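Local atomic coordinates of extracellular solute-binding protein, family 1 (Trichodesmium erythraeum IMS101, PDB entry 6G7N), a protein that binds ferric iron and probably delivers it to an ABC transporter as the extracellular solute-binding component. Residues Arg42-Gly47 with Gln67-Leu72; Ser144-Leu149 with Ala304-Leu309; Tyr198-Lys203 with Ala280-Pro285. All coordinates share one frame; numbering follows the deposited sequence.

Interaction 1: Arg42-Gly47 with Gln67-Leu72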
loop_
_atom_site.group_PDB
_atom_site.type_symbol
_atom_site.label_atom_id
_atom_site.label_comp_id
_atom_site.label_asym_id
_atom_site.label_seq_id
_atom_site.Cartn_x
_atom_site.Cartn_y
_atom_site.Cartn_z
ATOM N N ARG A 42 -21.044 -0.043 -0.483
ATOM C CA ARG A 42 -21.960 0.402 -1.543
ATOM C C ARG A 42 -22.213 -0.680 -2.592
ATOM O O ARG A 42 -23.336 -0.904 -2.991
ATOM C CB ARG A 42 -21.430 1.685 -2.195
ATOM C CG ARG A 42 -22.208 2.129 -3.423
ATOM C CD ARG A 42 -21.702 3.448 -3.939
ATOM N NE ARG A 42 -22.439 3.905 -5.117
ATOM C CZ ARG A 42 -22.367 5.133 -5.642
ATOM N NH1 ARG A 42 -21.600 6.072 -5.104
ATOM N NH2 ARG A 42 -23.068 5.425 -6.730
ATOM N N ILE A 43 -21.144 -1.312 -3.084
ATOM C CA ILE A 43 -21.306 -2.366 -4.080
ATOM C C ILE A 43 -22.070 -3.566 -3.480
ATOM O O ILE A 43 -22.924 -4.151 -4.151
ATOM C CB ILE A 43 -19.940 -2.789 -4.680
ATOM C CG1 ILE A 43 -19.314 -1.608 -5.441
ATOM C CG2 ILE A 43 -20.099 -3.995 -5.601
ATOM C CD1 ILE A 43 -17.837 -1.816 -5.773
ATOM N N LYS A 44 -21.728 -3.953 -2.256
ATOM C CA LYS A 44 -22.382 -5.082 -1.618
ATOM C C LYS A 44 -23.894 -4.805 -1.512
ATOM O O LYS A 44 -24.704 -5.645 -1.843
ATOM C CB LYS A 44 -21.776 -5.374 -0.234
ATOM C CG LYS A 44 -22.161 -6.722 0.333
ATOM C CD LYS A 44 -21.588 -6.972 1.717
ATOM C CE LYS A 44 -21.542 -8.472 1.974
ATOM N NZ LYS A 44 -21.678 -8.783 3.415
ATOM N N SER A 45 -24.244 -3.598 -1.107
ATOM C CA SER A 45 -25.643 -3.229 -0.904
ATOM C C SER A 45 -26.411 -3.095 -2.232
ATOM O O SER A 45 -27.596 -3.453 -2.306
ATOM C CB SER A 45 -25.715 -1.939 -0.094
ATOM O OG SER A 45 -25.495 -0.809 -0.911
ATOM N N GLU A 46 -25.742 -2.587 -3.275
ATOM C CA GLU A 46 -26.324 -2.507 -4.624
ATOM C C GLU A 46 -26.576 -3.914 -5.194
ATOM O O GLU A 46 -27.458 -4.103 -6.029
ATOM C CB GLU A 46 -25.451 -1.648 -5.580
ATOM C CG GLU A 46 -25.414 -0.135 -5.295
ATOM C CD GLU A 46 -24.365 0.646 -6.101
ATOM O OE1 GLU A 46 -23.542 0.018 -6.804
ATOM O OE2 GLU A 46 -24.365 1.914 -6.035
ATOM N N GLY A 47 -25.774 -4.893 -4.763
ATOM C CA GLY A 47 -25.982 -6.299 -5.107
ATOM C C GLY A 47 -26.003 -6.556 -6.596
ATOM O O GLY A 47 -25.208 -5.987 -7.369
ATOM N N GLN A 67 -13.010 -9.129 -1.502
ATOM C CA GLN A 67 -13.183 -10.521 -1.899
ATOM C C GLN A 67 -14.126 -11.270 -0.942
ATOM O O GLN A 67 -15.015 -12.005 -1.374
ATOM C CB GLN A 67 -11.817 -11.192 -2.063
ATOM C CG GLN A 67 -11.556 -12.390 -1.252
ATOM C CD GLN A 67 -10.170 -12.938 -1.417
ATOM O OE1 GLN A 67 -9.234 -12.291 -1.838
ATOM N NE2 GLN A 67 -10.030 -14.161 -1.036
ATOM N N GLU A 68 -13.912 -11.061 0.345
ATOM C CA GLU A 68 -14.777 -11.723 1.353
ATOM C C GLU A 68 -16.242 -11.230 1.344
ATOM O O GLU A 68 -17.160 -11.982 1.686
ATOM C CB GLU A 68 -14.180 -11.591 2.745
ATOM C CG GLU A 68 -12.845 -12.314 2.903
ATOM C CD GLU A 68 -12.895 -13.816 2.667
ATOM O OE1 GLU A 68 -13.453 -14.524 3.527
ATOM O OE2 GLU A 68 -12.341 -14.296 1.641
ATOM N N ALA A 69 -16.433 -9.979 0.927
ATOM C CA ALA A 69 -17.775 -9.443 0.762
ATOM C C ALA A 69 -18.491 -10.041 -0.460
ATOM O O ALA A 69 -19.679 -9.802 -0.639
ATOM C CB ALA A 69 -17.717 -7.923 0.671
ATOM N N GLY A 70 -17.773 -10.764 -1.328
ATOM C CA GLY A 70 -18.362 -11.421 -2.480
ATOM C C GLY A 70 -18.583 -10.492 -3.638
ATOM O O GLY A 70 -19.369 -10.814 -4.518
ATOM N N ILE A 71 -17.893 -9.344 -3.682
ATOM C CA ILE A 71 -18.166 -8.369 -4.737
ATOM C C ILE A 71 -17.260 -8.486 -5.963
ATOM O O ILE A 71 -17.390 -7.658 -6.885
ATOM C CB ILE A 71 -18.166 -6.919 -4.227
ATOM C CG1 ILE A 71 -16.780 -6.476 -3.745
ATOM C CG2 ILE A 71 -19.233 -6.764 -3.136
ATOM C CD1 ILE A 71 -16.612 -4.972 -3.708
ATOM N N LEU A 72 -16.362 -9.477 -5.993
ATOM C CA LEU A 72 -15.422 -9.639 -7.103
ATOM C C LEU A 72 -15.644 -10.960 -7.828
ATOM O O LEU A 72 -16.179 -11.895 -7.269
ATOM C CB LEU A 72 -13.985 -9.571 -6.582
ATOM C CG LEU A 72 -13.596 -8.273 -5.858
ATOM C CD1 LEU A 72 -12.205 -8.370 -5.241
ATOM C CD2 LEU A 72 -13.694 -7.069 -6.746
#
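Ile43 and Ile71 meet where helix 36-46 packs against the Schellman motif that ends helix 60-68 in this periplasmic-binding-protein fold, an example of how the turn after a helix can supply an apolar plug for its neighbour. The two isoleucines cross at about a right angle. With CG1 beside the backbone N (chi1 -64°), Ile43 turns CG2 to the other segment, 3.8 Å from Ile71 CB, while the two CD1 methyls lie 4.0 Å apart. Ile71 holds CG1 between its own N and carbonyl carbon (chi1 66°), leaving CG2 beside the N, where it also comes 3.9 Å from Lys44 N. Placing an alanine here would keep CB against Ile43 CG2, but the loss of CG2 and CD1 would probably leave Ile43 CD1 without its partner and a gap beside Lys44 N. Gly70, with positive phi, makes the turn that carries Ile71 round to this side, and the backbone of Ile71 is hydrogen-bonded to that of Lys240. Tyr6 of strand 2-7 also touches Ile43. On the exposed side, Lys44 lies extended beyond CG across the alanine before the turn: its CD and CE run alongside Ala69 CB, and CE comes 3.5 Å from Ala69 O.

Interaction 2: Ser144-Leu149 with Ala304-Leu309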
loop_
_atom_site.group_PDB
_atom_site.type_symbol
_atom_site.label_atom_id
_atom_site.label_comp_id
_atom_site.label_asym_id
_atom_site.label_seq_id
_atom_site.Cartn_x
_atom_site.Cartn_y
_atom_site.Cartn_z
ATOM N N SER A 144 -1.629 -4.538 7.981
ATOM C CA SER A 144 -1.027 -5.430 7.012
ATOM C C SER A 144 0.422 -5.788 7.356
ATOM O O SER A 144 0.844 -6.928 7.176
ATOM C CB SER A 144 -1.147 -4.837 5.596
ATOM O OG SER A 144 -2.512 -4.947 5.191
ATOM N N LEU A 145 1.183 -4.796 7.846
ATOM C CA LEU A 145 2.544 -5.100 8.280
ATOM C C LEU A 145 2.543 -6.082 9.460
ATOM O O LEU A 145 3.309 -7.046 9.470
ATOM C CB LEU A 145 3.283 -3.813 8.627
ATOM C CG LEU A 145 4.685 -4.021 9.177
ATOM C CD1 LEU A 145 5.655 -4.631 8.173
ATOM C CD2 LEU A 145 5.245 -2.675 9.615
ATOM N N ILE A 146 1.689 -5.837 10.442
ATOM C CA ILE A 146 1.601 -6.763 11.566
ATOM C C ILE A 146 1.135 -8.150 11.129
ATOM O O ILE A 146 1.653 -9.157 11.626
ATOM C CB ILE A 146 0.802 -6.136 12.721
ATOM C CG1 ILE A 146 1.650 -5.138 13.527
ATOM C CG2 ILE A 146 0.352 -7.202 13.726
ATOM C CD1 ILE A 146 2.667 -4.255 12.887
ATOM N N ALA A 147 0.164 -8.207 10.218
ATOM C CA ALA A 147 -0.238 -9.486 9.661
ATOM C C ALA A 147 0.950 -10.245 9.067
ATOM O O ALA A 147 1.091 -11.459 9.269
ATOM C CB ALA A 147 -1.338 -9.290 8.627
ATOM N N SER A 148 1.812 -9.524 8.336
ATOM C CA SER A 148 3.000 -10.180 7.769
ATOM C C SER A 148 3.911 -10.769 8.856
ATOM O O SER A 148 4.495 -11.844 8.687
ATOM C CB SER A 148 3.755 -9.237 6.828
ATOM O OG SER A 148 4.614 -8.345 7.486
ATOM N N LEU A 149 4.036 -10.043 9.970
ATOM C CA LEU A 149 4.875 -10.502 11.081
ATOM C C LEU A 149 4.260 -11.706 11.799
ATOM O O LEU A 149 4.980 -12.614 12.227
ATOM C CB LEU A 149 5.169 -9.356 12.047
ATOM C CG LEU A 149 6.006 -8.221 11.448
ATOM C CD1 LEU A 149 6.023 -7.028 12.382
ATOM C CD2 LEU A 149 7.409 -8.686 11.137
ATOM N N ALA A 304 -7.562 -9.951 10.814
ATOM C CA ALA A 304 -8.252 -10.059 12.109
ATOM C C ALA A 304 -7.275 -10.389 13.230
ATOM O O ALA A 304 -7.383 -9.845 14.346
ATOM C CB ALA A 304 -9.359 -11.104 12.045
ATOM N N ASP A 305 -6.298 -11.247 12.956
ATOM C CA ASP A 305 -5.280 -11.592 13.951
ATOM C C ASP A 305 -4.416 -10.382 14.295
ATOM O O ASP A 305 -4.047 -10.182 15.449
ATOM C CB ASP A 305 -4.400 -12.757 13.459
ATOM C CG ASP A 305 -5.078 -14.158 13.563
ATOM O OD1 ASP A 305 -6.197 -14.278 14.066
ATOM O OD2 ASP A 305 -4.438 -15.164 13.178
ATOM N N ALA A 306 -4.102 -9.558 13.304
ATOM C CA ALA A 306 -3.368 -8.332 13.537
ATOM C C ALA A 306 -4.103 -7.378 14.462
ATOM O O ALA A 306 -3.541 -6.831 15.414
ATOM C CB ALA A 306 -2.999 -7.648 12.221
ATOM N N ILE A 307 -5.398 -7.182 14.209
ATOM C CA ILE A 307 -6.236 -6.338 15.055
ATOM C C ILE A 307 -6.224 -6.870 16.500
ATOM O O ILE A 307 -6.085 -6.098 17.450
ATOM C CB ILE A 307 -7.649 -6.221 14.463
ATOM C CG1 ILE A 307 -7.604 -5.411 13.159
ATOM C CG2 ILE A 307 -8.618 -5.627 15.469
ATOM C CD1 ILE A 307 -8.903 -5.403 12.373
ATOM N N LYS A 308 -6.432 -8.168 16.652
ATOM C CA LYS A 308 -6.416 -8.798 17.979
ATOM C C LYS A 308 -5.089 -8.572 18.702
ATOM O O LYS A 308 -5.067 -8.188 19.865
ATOM C CB LYS A 308 -6.731 -10.299 17.873
ATOM C CG LYS A 308 -6.686 -11.047 19.198
ATOM C CD LYS A 308 -6.848 -12.537 18.971
ATOM C CE LYS A 308 -6.233 -13.344 20.099
ATOM N NZ LYS A 308 -6.725 -14.745 20.044
ATOM N N LEU A 309 -3.981 -8.801 18.000
ATOM C CA LEU A 309 -2.669 -8.630 18.604
ATOM C C LEU A 309 -2.440 -7.185 19.032
ATOM O O LEU A 309 -1.958 -6.911 20.140
ATOM C CB LEU A 309 -1.573 -9.102 17.626
ATOM C CG LEU A 309 -0.142 -8.895 18.071
ATOM C CD1 LEU A 309 0.786 -9.632 17.132
ATOM C CD2 LEU A 309 0.254 -7.456 17.924
#
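Ala147 and Ala306 mark the place where helix 140-167 and helix 303-312 come together almost perpendicularly. The axes of the short segments make an angle of 97° and approach to 8.3 Å, and the CA atoms of the two alanines are 5.1 Å apart. The case illustrates a familiar rule of helix packing: small residues at the crossing point let two backbones come close even when their directions diverge strongly.

Ala306 stands at the centre of the contact. Its CB points toward helix 140-167 and lies 3.8 Å from the backbone atom Ala147 N, so a methyl rests directly on main chain; the two alanine CB atoms are a little farther apart, at 4.3 Å. Ile146 flanks this point with its short branch. CG2 stands anti to the backbone N, with CG1 on the N side (chi1 -79°), and thereby reaches to 3.7 Å from Ala306 CB, whereas the longer arm through CG1 leads away from the other helix. The same CG2 methyl meets Leu309 CD1 at 4.2 Å, one turn farther along helix 303-312. No hydrogen bond crosses between the segments, and all four touching residues are buried.

Around the crossing, Leu309 also packs on Ala158 and Ala162, farther along helix 140-167, and Ile307 touches Gln143 of that helix. Ser144 OG is hydrogen-bonded to Asp59 OD1, just beyond strand 54-58, and the Ser144 side chain touches Tyr299 of helix 297-301, which precedes helix 303-312.

Interaction 3: Tyr198-Lys203 with Ala280-Pro285. With FE (Fe (III) ion), chain E.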
loop_
_atom_site.group_PDB
_atom_site.type_symbol
_atom_site.label_atom_id
_atom_site.label_comp_id
_atom_site.label_asym_id
_atom_site.label_seq_id
_atom_site.Cartn_x
_atom_site.Cartn_y
_atom_site.Cartn_z
ATOM N N TYR A 198 5.010 8.644 0.777
ATOM C CA TYR A 198 4.776 9.865 1.549
ATOM C C TYR A 198 6.047 10.710 1.651
ATOM O O TYR A 198 5.965 11.944 1.703
ATOM C CB TYR A 198 4.195 9.571 2.942
ATOM C CG TYR A 198 2.789 9.040 2.910
ATOM C CD1 TYR A 198 1.731 9.811 2.450
ATOM C CD2 TYR A 198 2.513 7.739 3.310
ATOM C CE1 TYR A 198 0.452 9.311 2.419
ATOM C CE2 TYR A 198 1.227 7.233 3.266
ATOM C CZ TYR A 198 0.199 8.014 2.806
ATOM O OH TYR A 198 -1.077 7.505 2.736
ATOM N N LEU A 199 7.218 10.078 1.711
ATOM C CA LEU A 199 8.446 10.856 1.696
ATOM C C LEU A 199 8.673 11.457 0.308
ATOM O O LEU A 199 9.035 12.640 0.185
ATOM C CB LEU A 199 9.642 10.023 2.144
ATOM C CG LEU A 199 10.953 10.777 2.243
ATOM C CD1 LEU A 199 10.908 11.942 3.243
ATOM C CD2 LEU A 199 12.080 9.827 2.616
ATOM N N ALA A 200 8.451 10.647 -0.730
ATOM C CA ALA A 200 8.521 11.153 -2.096
ATOM C C ALA A 200 7.611 12.350 -2.348
ATOM O O ALA A 200 7.974 13.305 -3.046
ATOM C CB ALA A 200 8.259 10.033 -3.063
ATOM N N ARG A 201 6.403 12.286 -1.789
ATOM C CA ARG A 201 5.441 13.366 -1.942
ATOM C C ARG A 201 6.002 14.689 -1.385
ATOM O O ARG A 201 5.870 15.743 -2.029
ATOM C CB ARG A 201 4.154 13.001 -1.245
ATOM C CG ARG A 201 3.037 13.963 -1.487
ATOM C CD ARG A 201 1.787 13.548 -0.728
ATOM N NE ARG A 201 1.214 12.267 -1.172
ATOM C CZ ARG A 201 0.122 11.743 -0.633
ATOM N NH1 ARG A 201 -0.462 12.345 0.403
ATOM N NH2 ARG A 201 -0.394 10.614 -1.095
ATOM N N LEU A 202 6.647 14.621 -0.208
ATOM C CA LEU A 202 7.271 15.802 0.371
ATOM C C LEU A 202 8.406 16.320 -0.469
ATOM O O LEU A 202 8.569 17.546 -0.625
ATOM C CB LEU A 202 7.724 15.520 1.806
ATOM C CG LEU A 202 6.612 15.288 2.806
ATOM C CD1 LEU A 202 7.179 14.609 4.046
ATOM C CD2 LEU A 202 5.910 16.577 3.197
ATOM N N LYS A 203 9.237 15.402 -0.978
ATOM C CA LYS A 203 10.422 15.739 -1.797
ATOM C C LYS A 203 10.048 16.472 -3.086
ATOM O O LYS A 203 10.886 17.168 -3.657
ATOM C CB LYS A 203 11.217 14.490 -2.205
ATOM C CG LYS A 203 11.959 13.743 -1.106
ATOM C CD LYS A 203 13.393 14.232 -0.939
ATOM C CE LYS A 203 14.141 13.422 0.109
ATOM N NZ LYS A 203 15.603 13.703 0.093
ATOM N N ALA A 280 9.984 6.242 -11.154
ATOM C CA ALA A 280 9.870 7.706 -11.024
ATOM C C ALA A 280 11.192 8.351 -10.620
ATOM O O ALA A 280 11.919 7.829 -9.741
ATOM C CB ALA A 280 8.810 8.098 -10.003
ATOM N N SER A 281 11.469 9.522 -11.181
ATOM C CA SER A 281 12.714 10.211 -10.863
ATOM C C SER A 281 12.899 10.461 -9.361
ATOM O O SER A 281 14.011 10.327 -8.845
ATOM C CB SER A 281 12.805 11.525 -11.630
ATOM O OG SER A 281 12.771 11.269 -13.020
ATOM N N VAL A 282 11.814 10.776 -8.652
ATOM C CA VAL A 282 11.893 11.059 -7.229
ATOM C C VAL A 282 12.289 9.817 -6.415
ATOM O O VAL A 282 12.824 9.929 -5.315
ATOM C CB VAL A 282 10.549 11.649 -6.710
ATOM C CG1 VAL A 282 9.406 10.637 -6.782
ATOM C CG2 VAL A 282 10.686 12.210 -5.296
ATOM N N LEU A 283 11.961 8.621 -6.913
ATOM C CA LEU A 283 12.305 7.384 -6.212
ATOM C C LEU A 283 13.713 6.875 -6.498
ATOM O O LEU A 283 14.273 6.156 -5.668
ATOM C CB LEU A 283 11.275 6.296 -6.543
ATOM C CG LEU A 283 9.839 6.605 -6.116
ATOM C CD1 LEU A 283 8.861 5.566 -6.654
ATOM C CD2 LEU A 283 9.723 6.713 -4.604
ATOM N N LYS A 284 14.289 7.230 -7.640
ATOM C CA LYS A 284 15.614 6.707 -8.018
ATOM C C LYS A 284 16.711 6.940 -6.967
ATOM O O LYS A 284 17.525 6.038 -6.743
ATOM C CB LYS A 284 16.060 7.216 -9.396
ATOM C CG LYS A 284 15.259 6.675 -10.580
ATOM C CD LYS A 284 15.850 7.203 -11.886
ATOM C CE LYS A 284 14.884 7.114 -13.052
ATOM N NZ LYS A 284 15.519 7.598 -14.318
ATOM N N PRO A 285 16.759 8.122 -6.306
ATOM C CA PRO A 285 17.857 8.326 -5.341
ATOM C C PRO A 285 17.878 7.360 -4.174
ATOM O O PRO A 285 18.926 7.154 -3.565
ATOM C CB PRO A 285 17.638 9.768 -4.858
ATOM C CG PRO A 285 16.896 10.423 -5.974
ATOM C CD PRO A 285 16.004 9.361 -6.535
HETATM FE FE FE E . -1.778 6.128 1.480
#
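Helix 196-204 begins at the iron site, and the loop at 280-285 packs against that helix through Val282 and Leu283 on Ala200, a worked example of how a metal-binding residue and the packing of its helix can lie within two turns of one another. Tyr198 OH binds the ferric ion at 2.0 Å, together with Tyr141 and Tyr197 and further atoms. CD1 of the Tyr198 ring lies 3.9 Å above the guanidinium plane of Arg201, over its centre, while Arg201 NH2 is hydrogen-bonded to Asn268 OD1.

Farther along the helix, Ala200 turns its methyl toward the loop. Its CB sits 3.9 Å from Val282 CG1 and equally far from Leu283 CD2, so one small side chain is met by two branched ones. Val282 uses both methyls: with CG1 between the backbone N and carbonyl carbon (chi1 66°), CG2 is left to reach 3.7 Å from Ala200 O and 3.9 Å from Lys203 CB. No hydrogen bond crosses between the segments. The loop itself is drawn into a turn by Ala280 O, which accepts from both Leu283 N and Lys284 N.

Asn269 touches both Ala200 and Val282, while Ile181 of helix 177-186 packs on Tyr198 and Leu202. Consecutive tyrosines at the start of a helix, joined at the metal by a third from another helix, are characteristic of the tyrosine-rich iron sites of ferric-binding proteins.

The three contacts are spread around the two-lobed fold typical of solute-binding proteins, and none touches another. Interaction 1 closes first along the chain, between helix 36-46 and the turn that follows helix 60-68; interaction 2 then joins helix 140-167 to helix 303-312, and interaction 3 is nested inside the stretch of chain closed by interaction 2. Centres of interactions 1 and 2 lie about 24 Å apart, those of 2 and 3 about 28 Å, and those of 1 and 3 about 35 Å; interaction 3 lies across the chain's centre from both others. Helix 140-167 carries one iron-binding tyrosine and helix 196-204 two, so interactions 2 and 3 pack helices that converge on one metal site.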